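Local structure of alginate biosynthesis protein AlgX (Pseudomonas aeruginosa, 4KNC) at residues W45-T50 and P87-V92; K179-K184 and G260-N265; S354-V359 and R396-L401; E175-Q180 and N234-L239; V83-T88 and A116-F121. The protein protects alginate from degradation as the polymer crosses the periplasm and takes part in its O-acetylation. All coordinates share one frame; numbering follows the deposited sequence.

Interaction 1 of 5, residues W45-T50 and P87-V92; sequences WLFRTT and PTRGLV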
# COMPACT_ATOMS: atom_id res chain seq x y z
N TRP A 45 -27.83 -1.37 1.81
CA TRP A 45 -26.63 -0.55 2.01
C TRP A 45 -26.31 -0.40 3.50
O TRP A 45 -27.19 -0.10 4.31
CB TRP A 45 -26.74 0.81 1.30
CG TRP A 45 -26.45 0.69 -0.17
CD1 TRP A 45 -27.32 0.28 -1.14
CD2 TRP A 45 -25.20 0.94 -0.82
NE1 TRP A 45 -26.68 0.27 -2.36
CE2 TRP A 45 -25.38 0.68 -2.19
CE3 TRP A 45 -23.95 1.38 -0.38
CZ2 TRP A 45 -24.36 0.82 -3.12
CZ3 TRP A 45 -22.93 1.53 -1.31
CH2 TRP A 45 -23.14 1.25 -2.66
N LEU A 46 -25.06 -0.67 3.86
CA LEU A 46 -24.55 -0.34 5.18
C LEU A 46 -23.38 0.64 5.01
O LEU A 46 -22.66 0.58 4.01
CB LEU A 46 -24.05 -1.60 5.90
CG LEU A 46 -25.01 -2.76 6.20
CD1 LEU A 46 -24.30 -3.81 7.08
CD2 LEU A 46 -26.30 -2.29 6.87
N PHE A 47 -23.20 1.54 5.97
CA PHE A 47 -22.02 2.39 5.96
C PHE A 47 -21.35 2.31 7.32
O PHE A 47 -22.01 2.10 8.33
CB PHE A 47 -22.40 3.84 5.68
CG PHE A 47 -22.82 4.10 4.26
CD1 PHE A 47 -24.07 3.70 3.81
CD2 PHE A 47 -21.96 4.76 3.38
CE1 PHE A 47 -24.46 3.96 2.49
CE2 PHE A 47 -22.34 5.02 2.07
CZ PHE A 47 -23.59 4.62 1.63
N ARG A 48 -20.03 2.49 7.34
CA ARG A 48 -19.28 2.64 8.58
C ARG A 48 -19.11 4.12 8.86
O ARG A 48 -18.68 4.85 8.00
CB ARG A 48 -17.91 1.99 8.44
CG ARG A 48 -17.97 0.55 7.96
CD ARG A 48 -16.58 0.09 7.58
NE ARG A 48 -16.13 0.73 6.35
CZ ARG A 48 -14.93 0.53 5.80
NH1 ARG A 48 -14.06 -0.28 6.38
NH2 ARG A 48 -14.61 1.14 4.66
N THR A 49 -19.43 4.56 10.07
CA THR A 49 -19.39 5.98 10.39
C THR A 49 -17.96 6.54 10.36
O THR A 49 -17.73 7.63 9.83
CB THR A 49 -20.01 6.24 11.77
OG1 THR A 49 -19.39 5.37 12.73
CG2 THR A 49 -21.51 5.96 11.76
N THR A 50 -17.01 5.80 10.92
CA THR A 50 -15.65 6.33 11.07
C THR A 50 -14.83 6.15 9.80
O THR A 50 -13.91 6.91 9.55
CB THR A 50 -14.90 5.69 12.26
OG1 THR A 50 -14.57 4.33 11.95
CG2 THR A 50 -15.74 5.73 13.54
N PRO A 87 -11.31 7.17 -2.87
CA PRO A 87 -12.25 8.00 -2.10
C PRO A 87 -13.22 7.18 -1.24
O PRO A 87 -13.39 5.98 -1.44
CB PRO A 87 -13.00 8.77 -3.19
CG PRO A 87 -12.92 7.87 -4.41
CD PRO A 87 -11.56 7.23 -4.32
N THR A 88 -13.85 7.82 -0.27
CA THR A 88 -14.70 7.07 0.66
C THR A 88 -16.03 6.65 0.04
O THR A 88 -16.47 7.21 -0.97
CB THR A 88 -14.92 7.83 1.98
OG1 THR A 88 -15.46 9.14 1.71
CG2 THR A 88 -13.59 7.98 2.75
N ARG A 89 -16.65 5.65 0.64
CA ARG A 89 -17.96 5.20 0.21
C ARG A 89 -18.96 6.32 0.44
O ARG A 89 -19.93 6.46 -0.29
CB ARG A 89 -18.36 3.92 0.97
CG ARG A 89 -17.37 2.77 0.76
CD ARG A 89 -17.68 1.54 1.62
NE ARG A 89 -18.84 0.78 1.14
CZ ARG A 89 -20.07 0.87 1.66
NH1 ARG A 89 -20.31 1.70 2.68
NH2 ARG A 89 -21.05 0.12 1.16
N GLY A 90 -18.73 7.12 1.47
CA GLY A 90 -19.61 8.23 1.76
C GLY A 90 -19.54 9.31 0.68
O GLY A 90 -20.57 9.83 0.25
N LEU A 91 -18.32 9.64 0.23
CA LEU A 91 -18.17 10.67 -0.80
C LEU A 91 -18.76 10.22 -2.12
O LEU A 91 -19.35 11.02 -2.84
CB LEU A 91 -16.70 11.05 -1.01
CG LEU A 91 -16.09 11.90 0.11
CD1 LEU A 91 -14.57 11.85 0.03
CD2 LEU A 91 -16.60 13.34 0.05
N VAL A 92 -18.62 8.94 -2.46
CA VAL A 92 -19.08 8.52 -3.78
C VAL A 92 -20.56 8.13 -3.76
O VAL A 92 -21.35 8.55 -4.63
CB VAL A 92 -18.25 7.36 -4.33
CG1 VAL A 92 -18.83 6.87 -5.64
CG2 VAL A 92 -16.79 7.79 -4.53

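Interaction 2 of 5, residues K179-K184 and G260-N265; sequences KQFESK and GADILN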
# COMPACT_ATOMS: atom_id res chain seq x y z
N LYS A 179 -0.08 -0.31 -26.85
CA LYS A 179 -0.80 -1.48 -27.38
C LYS A 179 -2.29 -1.19 -27.31
O LYS A 179 -2.71 -0.24 -26.67
CB LYS A 179 -0.50 -2.73 -26.54
CG LYS A 179 0.96 -2.95 -26.20
CD LYS A 179 1.13 -3.87 -24.99
CE LYS A 179 0.89 -5.32 -25.34
NZ LYS A 179 2.15 -6.10 -25.25
N GLN A 180 -3.09 -2.02 -27.97
CA GLN A 180 -4.53 -1.90 -27.84
C GLN A 180 -5.03 -2.97 -26.91
O GLN A 180 -4.72 -4.16 -27.08
CB GLN A 180 -5.21 -2.08 -29.19
CG GLN A 180 -4.59 -1.29 -30.32
CD GLN A 180 -4.98 -1.85 -31.67
OE1 GLN A 180 -6.06 -2.43 -31.83
NE2 GLN A 180 -4.10 -1.69 -32.65
N PHE A 181 -5.83 -2.58 -25.92
CA PHE A 181 -6.46 -3.56 -25.06
C PHE A 181 -7.97 -3.50 -25.18
O PHE A 181 -8.55 -2.44 -25.43
CB PHE A 181 -6.07 -3.34 -23.60
CG PHE A 181 -4.60 -3.43 -23.35
CD1 PHE A 181 -3.79 -2.31 -23.47
CD2 PHE A 181 -4.03 -4.64 -22.98
CE1 PHE A 181 -2.43 -2.39 -23.22
CE2 PHE A 181 -2.67 -4.72 -22.73
CZ PHE A 181 -1.87 -3.60 -22.85
N GLU A 182 -8.60 -4.66 -24.99
CA GLU A 182 -10.05 -4.73 -24.91
C GLU A 182 -10.49 -5.47 -23.66
O GLU A 182 -9.93 -6.53 -23.31
CB GLU A 182 -10.62 -5.42 -26.15
CG GLU A 182 -10.44 -4.62 -27.42
CD GLU A 182 -10.94 -5.37 -28.64
OE1 GLU A 182 -11.46 -6.50 -28.45
OE2 GLU A 182 -10.81 -4.85 -29.77
N SER A 183 -11.50 -4.92 -22.99
CA SER A 183 -12.06 -5.57 -21.81
C SER A 183 -13.39 -6.22 -22.14
O SER A 183 -14.25 -5.61 -22.77
CB SER A 183 -12.23 -4.56 -20.67
OG SER A 183 -10.98 -3.99 -20.31
N LYS A 184 -13.55 -7.47 -21.71
CA LYS A 184 -14.77 -8.23 -21.91
C LYS A 184 -15.30 -8.71 -20.57
O LYS A 184 -14.52 -9.05 -19.66
CB LYS A 184 -14.49 -9.45 -22.78
CG LYS A 184 -14.19 -9.14 -24.23
CD LYS A 184 -13.80 -10.40 -24.99
N GLY A 260 -3.55 2.41 -22.84
CA GLY A 260 -2.82 1.84 -23.96
C GLY A 260 -1.47 1.27 -23.57
O GLY A 260 -0.71 0.83 -24.42
N ALA A 261 -1.15 1.26 -22.27
CA ALA A 261 0.14 0.76 -21.80
C ALA A 261 -0.02 -0.49 -20.94
O ALA A 261 -1.03 -0.62 -20.24
CB ALA A 261 0.85 1.82 -21.00
N ASP A 262 0.97 -1.38 -20.99
CA ASP A 262 1.06 -2.51 -20.06
C ASP A 262 1.19 -2.05 -18.60
O ASP A 262 1.93 -1.12 -18.29
CB ASP A 262 2.25 -3.43 -20.40
CG ASP A 262 1.91 -4.47 -21.46
OD1 ASP A 262 0.74 -4.90 -21.51
OD2 ASP A 262 2.80 -4.86 -22.24
N ILE A 263 0.46 -2.71 -17.71
CA ILE A 263 0.55 -2.39 -16.29
C ILE A 263 1.00 -3.62 -15.53
O ILE A 263 0.25 -4.60 -15.43
CB ILE A 263 -0.82 -1.92 -15.74
CG1 ILE A 263 -1.36 -0.74 -16.56
CG2 ILE A 263 -0.72 -1.58 -14.27
CD1 ILE A 263 -0.75 0.60 -16.22
N LEU A 264 2.22 -3.59 -15.01
CA LEU A 264 2.70 -4.68 -14.15
C LEU A 264 2.01 -4.62 -12.80
O LEU A 264 2.30 -3.74 -12.00
CB LEU A 264 4.20 -4.55 -13.92
CG LEU A 264 5.05 -4.51 -15.19
CD1 LEU A 264 6.48 -4.15 -14.84
CD2 LEU A 264 4.99 -5.85 -15.91
N ASN A 265 1.12 -5.58 -12.54
CA ASN A 265 0.36 -5.60 -11.29
C ASN A 265 1.09 -6.33 -10.16
O ASN A 265 1.26 -7.54 -10.21
CB ASN A 265 -1.00 -6.26 -11.54
CG ASN A 265 -1.95 -6.10 -10.36
OD1 ASN A 265 -1.54 -5.80 -9.25
ND2 ASN A 265 -3.24 -6.32 -10.61

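Interaction 3 of 5, residues S354-V359 and R396-L401; sequences SYVADV and RYVFQL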
# COMPACT_ATOMS: atom_id res chain seq x y z
N SER A 354 23.75 7.55 8.82
CA SER A 354 24.23 7.43 7.46
C SER A 354 24.64 5.99 7.18
O SER A 354 25.59 5.77 6.44
CB SER A 354 25.41 8.38 7.21
OG SER A 354 26.59 7.92 7.84
N TYR A 355 23.94 5.02 7.78
CA TYR A 355 24.19 3.60 7.52
C TYR A 355 22.92 2.76 7.33
O TYR A 355 21.84 3.16 7.77
CB TYR A 355 25.13 2.98 8.57
CG TYR A 355 26.59 2.95 8.14
CD1 TYR A 355 27.41 4.07 8.28
CD2 TYR A 355 27.15 1.80 7.59
CE1 TYR A 355 28.74 4.04 7.88
CE2 TYR A 355 28.48 1.76 7.19
CZ TYR A 355 29.27 2.88 7.34
OH TYR A 355 30.59 2.83 6.95
N VAL A 356 23.06 1.60 6.69
CA VAL A 356 21.91 0.78 6.31
C VAL A 356 22.09 -0.73 6.59
O VAL A 356 23.20 -1.27 6.46
CB VAL A 356 21.53 1.04 4.82
CG1 VAL A 356 20.68 -0.08 4.23
CG2 VAL A 356 20.82 2.39 4.69
N ALA A 357 21.01 -1.39 7.00
CA ALA A 357 21.01 -2.82 7.28
C ALA A 357 20.24 -3.64 6.23
O ALA A 357 19.18 -3.21 5.75
CB ALA A 357 20.43 -3.09 8.66
N ASP A 358 20.79 -4.81 5.90
CA ASP A 358 20.25 -5.71 4.89
C ASP A 358 20.26 -7.12 5.45
O ASP A 358 21.31 -7.64 5.80
CB ASP A 358 21.12 -5.64 3.62
CG ASP A 358 20.41 -6.20 2.39
OD1 ASP A 358 19.58 -7.13 2.54
OD2 ASP A 358 20.69 -5.71 1.28
N VAL A 359 19.09 -7.76 5.50
CA VAL A 359 18.94 -8.98 6.30
C VAL A 359 18.08 -10.06 5.64
O VAL A 359 16.96 -9.79 5.21
CB VAL A 359 18.28 -8.64 7.66
CG1 VAL A 359 17.98 -9.90 8.45
CG2 VAL A 359 19.15 -7.68 8.46
N ARG A 396 14.05 -11.43 2.82
CA ARG A 396 14.88 -10.23 2.92
C ARG A 396 14.12 -9.00 3.45
O ARG A 396 12.95 -8.78 3.13
CB ARG A 396 15.51 -9.90 1.56
CG ARG A 396 16.42 -8.69 1.57
CD ARG A 396 17.07 -8.51 0.21
NE ARG A 396 17.92 -7.32 0.15
CZ ARG A 396 18.01 -6.53 -0.91
NH1 ARG A 396 17.29 -6.80 -2.00
NH2 ARG A 396 18.80 -5.46 -0.89
N TYR A 397 14.81 -8.22 4.28
CA TYR A 397 14.34 -6.98 4.88
C TYR A 397 15.48 -6.00 4.73
O TYR A 397 16.63 -6.41 4.70
CB TYR A 397 14.10 -7.18 6.38
CG TYR A 397 12.98 -8.10 6.71
CD1 TYR A 397 13.15 -9.48 6.66
CD2 TYR A 397 11.74 -7.60 7.07
CE1 TYR A 397 12.11 -10.33 6.97
CE2 TYR A 397 10.69 -8.44 7.38
CZ TYR A 397 10.88 -9.81 7.33
OH TYR A 397 9.83 -10.65 7.64
N VAL A 398 15.16 -4.71 4.63
CA VAL A 398 16.18 -3.66 4.52
C VAL A 398 15.72 -2.41 5.27
O VAL A 398 14.57 -2.01 5.15
CB VAL A 398 16.41 -3.25 3.05
CG1 VAL A 398 17.46 -2.16 2.96
CG2 VAL A 398 16.82 -4.45 2.19
N PHE A 399 16.60 -1.80 6.06
CA PHE A 399 16.19 -0.62 6.83
C PHE A 399 17.35 0.31 7.17
O PHE A 399 18.48 -0.14 7.33
CB PHE A 399 15.41 -1.00 8.10
CG PHE A 399 16.23 -1.74 9.14
CD1 PHE A 399 16.33 -3.12 9.11
CD2 PHE A 399 16.87 -1.05 10.16
CE1 PHE A 399 17.06 -3.80 10.07
CE2 PHE A 399 17.61 -1.73 11.12
CZ PHE A 399 17.71 -3.11 11.08
N GLN A 400 17.08 1.60 7.26
CA GLN A 400 18.12 2.54 7.64
C GLN A 400 18.26 2.55 9.15
O GLN A 400 17.27 2.40 9.88
CB GLN A 400 17.82 3.94 7.11
CG GLN A 400 16.66 4.64 7.78
CD GLN A 400 16.06 5.75 6.93
OE1 GLN A 400 15.02 6.32 7.28
NE2 GLN A 400 16.70 6.06 5.81
N LEU A 401 19.50 2.69 9.62
CA LEU A 401 19.74 2.88 11.04
C LEU A 401 19.14 4.22 11.42
O LEU A 401 19.16 5.16 10.63
CB LEU A 401 21.24 2.83 11.38
CG LEU A 401 22.05 1.57 11.06
CD1 LEU A 401 23.34 1.47 11.92
CD2 LEU A 401 21.23 0.30 11.20

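Interaction 4 of 5, residues E175-Q180 and N234-L239; sequences EIPKKQ and NPQIAL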
# COMPACT_ATOMS: atom_id res chain seq x y z
N GLU A 175 6.95 7.76 -24.72
CA GLU A 175 7.94 6.78 -25.17
C GLU A 175 7.57 5.36 -24.73
O GLU A 175 8.10 4.38 -25.25
CB GLU A 175 9.34 7.14 -24.64
CG GLU A 175 10.06 8.20 -25.46
CD GLU A 175 9.27 9.50 -25.59
OE1 GLU A 175 8.69 9.95 -24.57
OE2 GLU A 175 9.23 10.06 -26.70
N ILE A 176 6.68 5.27 -23.76
CA ILE A 176 6.22 3.97 -23.28
C ILE A 176 5.58 3.21 -24.44
O ILE A 176 4.86 3.81 -25.24
CB ILE A 176 5.26 4.17 -22.08
CG1 ILE A 176 6.06 4.74 -20.89
CG2 ILE A 176 4.57 2.87 -21.69
CD1 ILE A 176 5.25 5.00 -19.64
N PRO A 177 5.88 1.91 -24.57
CA PRO A 177 5.27 1.07 -25.62
C PRO A 177 3.75 1.14 -25.55
O PRO A 177 3.19 1.05 -24.46
CB PRO A 177 5.70 -0.35 -25.24
CG PRO A 177 6.86 -0.21 -24.37
CD PRO A 177 6.79 1.14 -23.71
N LYS A 178 3.10 1.30 -26.70
CA LYS A 178 1.65 1.39 -26.75
C LYS A 178 1.06 0.13 -27.37
O LYS A 178 1.64 -0.45 -28.30
CB LYS A 178 1.22 2.63 -27.55
CG LYS A 178 1.79 3.93 -27.01
CD LYS A 178 1.60 4.02 -25.50
CE LYS A 178 1.97 5.40 -24.97
NZ LYS A 178 3.43 5.60 -24.90
N LYS A 179 -0.08 -0.31 -26.85
CA LYS A 179 -0.80 -1.48 -27.38
C LYS A 179 -2.29 -1.19 -27.31
O LYS A 179 -2.71 -0.24 -26.67
CB LYS A 179 -0.50 -2.73 -26.54
CG LYS A 179 0.96 -2.95 -26.20
CD LYS A 179 1.13 -3.87 -24.99
CE LYS A 179 0.89 -5.32 -25.34
NZ LYS A 179 2.15 -6.10 -25.25
N GLN A 180 -3.09 -2.02 -27.97
CA GLN A 180 -4.53 -1.90 -27.84
C GLN A 180 -5.03 -2.97 -26.91
O GLN A 180 -4.72 -4.16 -27.08
CB GLN A 180 -5.21 -2.08 -29.19
CG GLN A 180 -4.59 -1.29 -30.32
CD GLN A 180 -4.98 -1.85 -31.67
OE1 GLN A 180 -6.06 -2.43 -31.83
NE2 GLN A 180 -4.10 -1.69 -32.65
N ASN A 234 9.68 -3.24 -23.52
CA ASN A 234 9.34 -3.71 -22.17
C ASN A 234 8.25 -2.86 -21.51
O ASN A 234 8.15 -1.67 -21.79
CB ASN A 234 10.59 -3.74 -21.29
CG ASN A 234 11.60 -4.80 -21.72
OD1 ASN A 234 11.61 -5.24 -22.87
ND2 ASN A 234 12.46 -5.20 -20.79
N PRO A 235 7.42 -3.47 -20.64
CA PRO A 235 6.46 -2.72 -19.81
C PRO A 235 7.18 -1.73 -18.90
O PRO A 235 8.25 -2.03 -18.39
CB PRO A 235 5.79 -3.82 -18.97
CG PRO A 235 5.86 -5.03 -19.84
CD PRO A 235 7.23 -4.93 -20.50
N GLN A 236 6.57 -0.56 -18.70
CA GLN A 236 7.26 0.56 -18.08
C GLN A 236 6.45 1.16 -16.93
O GLN A 236 6.86 2.16 -16.33
CB GLN A 236 7.52 1.64 -19.13
CG GLN A 236 8.46 1.19 -20.24
CD GLN A 236 9.84 0.86 -19.71
OE1 GLN A 236 10.29 1.45 -18.73
NE2 GLN A 236 10.51 -0.10 -20.34
N ILE A 237 5.30 0.55 -16.64
CA ILE A 237 4.39 1.02 -15.59
C ILE A 237 4.06 -0.12 -14.62
O ILE A 237 3.67 -1.20 -15.04
CB ILE A 237 3.07 1.58 -16.17
CG1 ILE A 237 3.36 2.65 -17.24
CG2 ILE A 237 2.22 2.15 -15.04
CD1 ILE A 237 2.10 3.35 -17.76
N ALA A 238 4.23 0.15 -13.32
CA ALA A 238 4.01 -0.85 -12.29
C ALA A 238 2.96 -0.35 -11.32
O ALA A 238 2.89 0.84 -11.03
CB ALA A 238 5.30 -1.14 -11.54
N LEU A 239 2.15 -1.27 -10.83
CA LEU A 239 1.07 -0.95 -9.92
C LEU A 239 1.32 -1.66 -8.60
O LEU A 239 1.51 -2.88 -8.56
CB LEU A 239 -0.26 -1.41 -10.51
CG LEU A 239 -1.51 -1.32 -9.63
CD1 LEU A 239 -1.75 0.11 -9.14
CD2 LEU A 239 -2.71 -1.84 -10.40

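Interaction 5 of 5, residues V83-T88 and A116-F121; sequences VVYQPT and ATIARF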
# COMPACT_ATOMS: atom_id res chain seq x y z
N VAL A 83 -0.16 8.56 -7.11
CA VAL A 83 -0.91 8.00 -5.99
C VAL A 83 -2.41 7.95 -6.29
O VAL A 83 -3.03 8.95 -6.70
CB VAL A 83 -0.63 8.71 -4.61
CG1 VAL A 83 -1.75 8.45 -3.62
CG2 VAL A 83 0.70 8.25 -4.01
N VAL A 84 -2.99 6.77 -6.14
CA VAL A 84 -4.43 6.60 -6.25
C VAL A 84 -5.00 6.56 -4.84
O VAL A 84 -4.88 5.57 -4.12
CB VAL A 84 -4.78 5.33 -7.01
CG1 VAL A 84 -6.27 5.01 -6.85
CG2 VAL A 84 -4.40 5.52 -8.50
N TYR A 85 -5.60 7.68 -4.43
CA TYR A 85 -6.11 7.86 -3.08
C TYR A 85 -7.60 7.54 -3.14
O TYR A 85 -8.42 8.41 -3.43
CB TYR A 85 -5.90 9.32 -2.68
CG TYR A 85 -6.02 9.66 -1.20
CD1 TYR A 85 -5.30 8.95 -0.22
CD2 TYR A 85 -6.79 10.74 -0.78
CE1 TYR A 85 -5.38 9.31 1.13
CE2 TYR A 85 -6.88 11.10 0.57
CZ TYR A 85 -6.17 10.38 1.51
OH TYR A 85 -6.27 10.75 2.82
N GLN A 86 -7.93 6.27 -2.90
CA GLN A 86 -9.30 5.79 -3.11
C GLN A 86 -10.29 6.58 -2.24
O GLN A 86 -10.12 6.70 -1.03
CB GLN A 86 -9.40 4.29 -2.81
CG GLN A 86 -10.64 3.62 -3.43
CD GLN A 86 -10.86 2.19 -2.91
OE1 GLN A 86 -10.50 1.87 -1.77
NE2 GLN A 86 -11.45 1.33 -3.75
N PRO A 87 -11.31 7.17 -2.87
CA PRO A 87 -12.25 8.00 -2.10
C PRO A 87 -13.22 7.18 -1.24
O PRO A 87 -13.39 5.98 -1.44
CB PRO A 87 -13.00 8.77 -3.19
CG PRO A 87 -12.92 7.87 -4.41
CD PRO A 87 -11.56 7.23 -4.32
N THR A 88 -13.85 7.82 -0.27
CA THR A 88 -14.70 7.07 0.66
C THR A 88 -16.03 6.65 0.04
O THR A 88 -16.47 7.21 -0.97
CB THR A 88 -14.92 7.83 1.98
OG1 THR A 88 -15.46 9.14 1.71
CG2 THR A 88 -13.59 7.98 2.75
N ALA A 116 -8.32 19.09 -0.51
CA ALA A 116 -7.13 19.69 0.10
C ALA A 116 -5.99 18.67 0.22
O ALA A 116 -4.82 18.99 -0.04
CB ALA A 116 -7.47 20.28 1.48
N THR A 117 -6.33 17.44 0.60
CA THR A 117 -5.33 16.37 0.71
C THR A 117 -4.71 15.99 -0.64
O THR A 117 -3.49 15.81 -0.75
CB THR A 117 -5.96 15.12 1.38
OG1 THR A 117 -6.35 15.45 2.71
CG2 THR A 117 -4.98 13.95 1.42
N ILE A 118 -5.56 15.87 -1.65
CA ILE A 118 -5.10 15.71 -3.03
C ILE A 118 -4.08 16.79 -3.43
O ILE A 118 -3.02 16.50 -4.02
CB ILE A 118 -6.30 15.78 -4.00
CG1 ILE A 118 -7.25 14.60 -3.77
CG2 ILE A 118 -5.84 15.82 -5.44
CD1 ILE A 118 -6.57 13.24 -3.84
N ALA A 119 -4.40 18.03 -3.09
CA ALA A 119 -3.50 19.15 -3.36
C ALA A 119 -2.17 18.97 -2.63
O ALA A 119 -1.11 19.27 -3.19
CB ALA A 119 -4.13 20.47 -2.97
N ARG A 120 -2.22 18.47 -1.40
CA ARG A 120 -0.96 18.24 -0.67
C ARG A 120 -0.11 17.13 -1.30
O ARG A 120 1.12 17.25 -1.37
CB ARG A 120 -1.23 17.97 0.82
CG ARG A 120 -1.80 19.19 1.52
CD ARG A 120 -1.88 19.02 3.03
NE ARG A 120 -2.35 20.26 3.65
CZ ARG A 120 -2.46 20.47 4.96
NH1 ARG A 120 -2.14 19.51 5.82
NH2 ARG A 120 -2.90 21.64 5.41
N PHE A 121 -0.76 16.07 -1.77
CA PHE A 121 -0.05 15.08 -2.57
C PHE A 121 0.67 15.76 -3.73
O PHE A 121 1.87 15.51 -3.96
CB PHE A 121 -0.99 13.98 -3.11
CG PHE A 121 -1.31 12.89 -2.12
CD1 PHE A 121 -0.30 12.09 -1.60
CD2 PHE A 121 -2.62 12.64 -1.73
CE1 PHE A 121 -0.59 11.08 -0.68
CE2 PHE A 121 -2.92 11.63 -0.83
CZ PHE A 121 -1.91 10.85 -0.30

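Interaction 1 of 5, residues W45-T50 and P87-V92
Phe47, in the short strand 46-48, faces Arg89, the first residue of helix 89-93, and their CA atoms are 7.6 Å apart. Arg89 carries most of the contact. Its chain bends at chi3 (74°), which sets NE. The guanidinium beyond it reaches the strand. Arg89 NH1 donates to Leu46 O at 2.9 Å, in the carbonyl plane, with an N-H...O angle of 140°. Arg89 NH2 makes a second, weak bond to Leu46 O. The same guanidinium forms a cation-pi pair with Phe47: Arg89 NH1 lies over one ring face, displaced toward the rim, 3.5 Å from Phe47 CD2. Arg89 NH2 also comes 3.4 Å from Trp45 CZ3. The helix start has a classic N-cap, Thr88, whose OG1 accepts from Leu91 N. This is part of the SGNH hydrolase-like domain, and the Arg89 side chain lies about 6 Å from that of Asp148, an inferred active-site residue. Asp52 forms salt bridges with both Arg89 NH1 and Arg48 NH2. Phe145 O accepts from Arg89 NH2.

Interaction 2 of 5, residues K179-K184 and G260-N265
Lys179 meets Gly260 through the backbone and Asp262 through its side chain. The tight part is the backbone: Lys179 N donates to Gly260 O at 2.8 Å, with an N-H...O angle of 162°. The two CA atoms are only 5.2 Å apart. Gly260 has a positive phi of 82°, where a side chain would collide with the preceding carbonyl oxygen. Beside this bond, the Phe181 ring turns its edge to Gly260 C and Asp262 OD1. Phe181 CE1 packs 3.8 Å from Gly260 C. Phe181 CZ lies 3.2 Å from Asp262 OD1, with OD1 near the ring plane, a contact that the slightly positive ring rim probably favours. The looser part is at the protein surface. The Lys179 chain bends at chi3 and chi4, and Lys179 NZ lies 3.3 Å from Asp262 OD2, a salt bridge with a weak hydrogen bond. Asp262 also touches Pro235 and Glu256. The contact joins the start of strand 180-191 to the link from helix 251-259 to strand 263-265. That link leads into the edge of the parallel sheet of the SGNH hydrolase-like alpha/beta domain.

Interaction 3 of 5, residues S354-V359 and R396-L401
Ala357 and Phe399 form a hydrogen-bonded pair at the middle of two antiparallel strands. Ala357 N gives a 2.8 Å bond to Phe399 O, and Phe399 N bonds back to Ala357 O. Val359 and Tyr397 pair in the same way. Ala357 CB sits over one face of the Phe399 ring, 3.8 Å from its centroid, a CH-pi contact. On the other sheet face, Arg396 grips Asp358 side-on: Arg396 NE to Asp358 OD1 and Arg396 NH2 to Asp358 OD2, each at 2.9 Å. Both oxygens are met on their syn sides, and the two flat groups are only 15° from coplanar. Val356 CG1 packs on Val398 CG1 at 4.0 Å on this face. Further out, Cys321 N donates to Asp358 OD2, and Asn319 OD1 binds Arg396 NH1. Pro315 of helix 307-316 touches both valines. In this carbohydrate-binding module, strand 396-400 is an outermost strand of its sheet. The paired charges probably favour ionised Asp358, and the two bonds should limit rotation of the Arg396 guanidinium.

Interaction 4 of 5, residues E175-Q180 and N234-L239
Ile176 has CG1 anti to its carbonyl carbon (chi1 -66°) and CD1 anti to CA (chi2 179°), which extends the chain to Gln236 and Ile237. Ile176 CG1 rests 3.9 Å from Gln236 CB. Ile176 CD1 meets Ile237 CG1, also at 3.9 Å, and these two side chains cross at about a right angle. Pro177 follows with its ring turned to the same segment. Pro177 CD packs 3.9 Å from Gln236 CG, and Pro177 CG lies 3.2 Å from Asn234 O. No hydrogen bond crosses between 175-180 and 234-239; the contact is largely apolar. The Gln236 chain bends at chi2 (-63°), and its amide end turns away from 175-180. Gln236 NE2 donates to Asn234 O at 3.2 Å from well above the carbonyl plane, while OE1 accepts from Lys292 NZ. The 175-180 loop lies between helix 153-169 and strand 180-191. It packs at the start of strand 237-240, which lies between 293-298 and 263-265 in the parallel sheet of the SGNH hydrolase-like domain, and Ile176 also touches Ile293 of strand 293-298.

Interaction 5 of 5, residues V83-T88 and A116-F121
Tyr85 and Phe121 make an edge-to-face pair, with the edge of Phe121 toward the face of Tyr85. The ring centroids are 5.0 Å apart and the planes meet at 67°. Phe121 CE2 is the atom over the tyrosine face, displaced toward the rim and 3.6 Å from Tyr85 CD1. One face of the Phe121 ring in turn receives Val83. Val83 CG1 is 4.2 Å from the Phe121 ring centroid, a CH-pi contact. Tyr85 CG is anti to its backbone N (chi1 -164°), and the ring lies against the helix. Thr117 CG2 touches Tyr85 CE2 at 3.5 Å, and Ile118 CD1 approaches Tyr85 CD2 at 4.0 Å. The segments 83-85 and 116-121 run nearly antiparallel (169°), their axes 10.6 Å apart at the closest. This is helix-on-sheet packing of the alpha/beta SGNH domain, over an outermost strand of the parallel sheet. Helix 61-76 adds to it: Trp64 meets Phe121 edge-to-face. Polar groups find partners outside the two segments: Tyr85 OH bonds with Gly58 N, and Thr117 OG1 with Asn113 O. Between strand and helix there is no hydrogen bond, so dispersion and weak aromatic C-H contacts hold the buried interface.

How the interactions relate
From the N terminus, interaction 1 closes first in sequence, bringing 45-50 to 87-92 across a loop that contains helix 61-76 and strand 80-85. Interaction 5 begins on the stretch where interaction 1 ends, sharing Pro87 and Thr88, and reaches on to helix 107-123. Interactions 4 and 2 both start near residues 175-184 and share Lys179 and Gln180. They end on neighbouring strands, 237-240 and 263-265, which touch through Leu264 and Leu239. Interactions 2, 4 and 5 all reach the same parallel sheet, 5 at the opposite outermost strand from 2. Interaction 3 closes last, within the C-terminal carbohydrate-binding module, its centre about 39 Å from that of interaction 1.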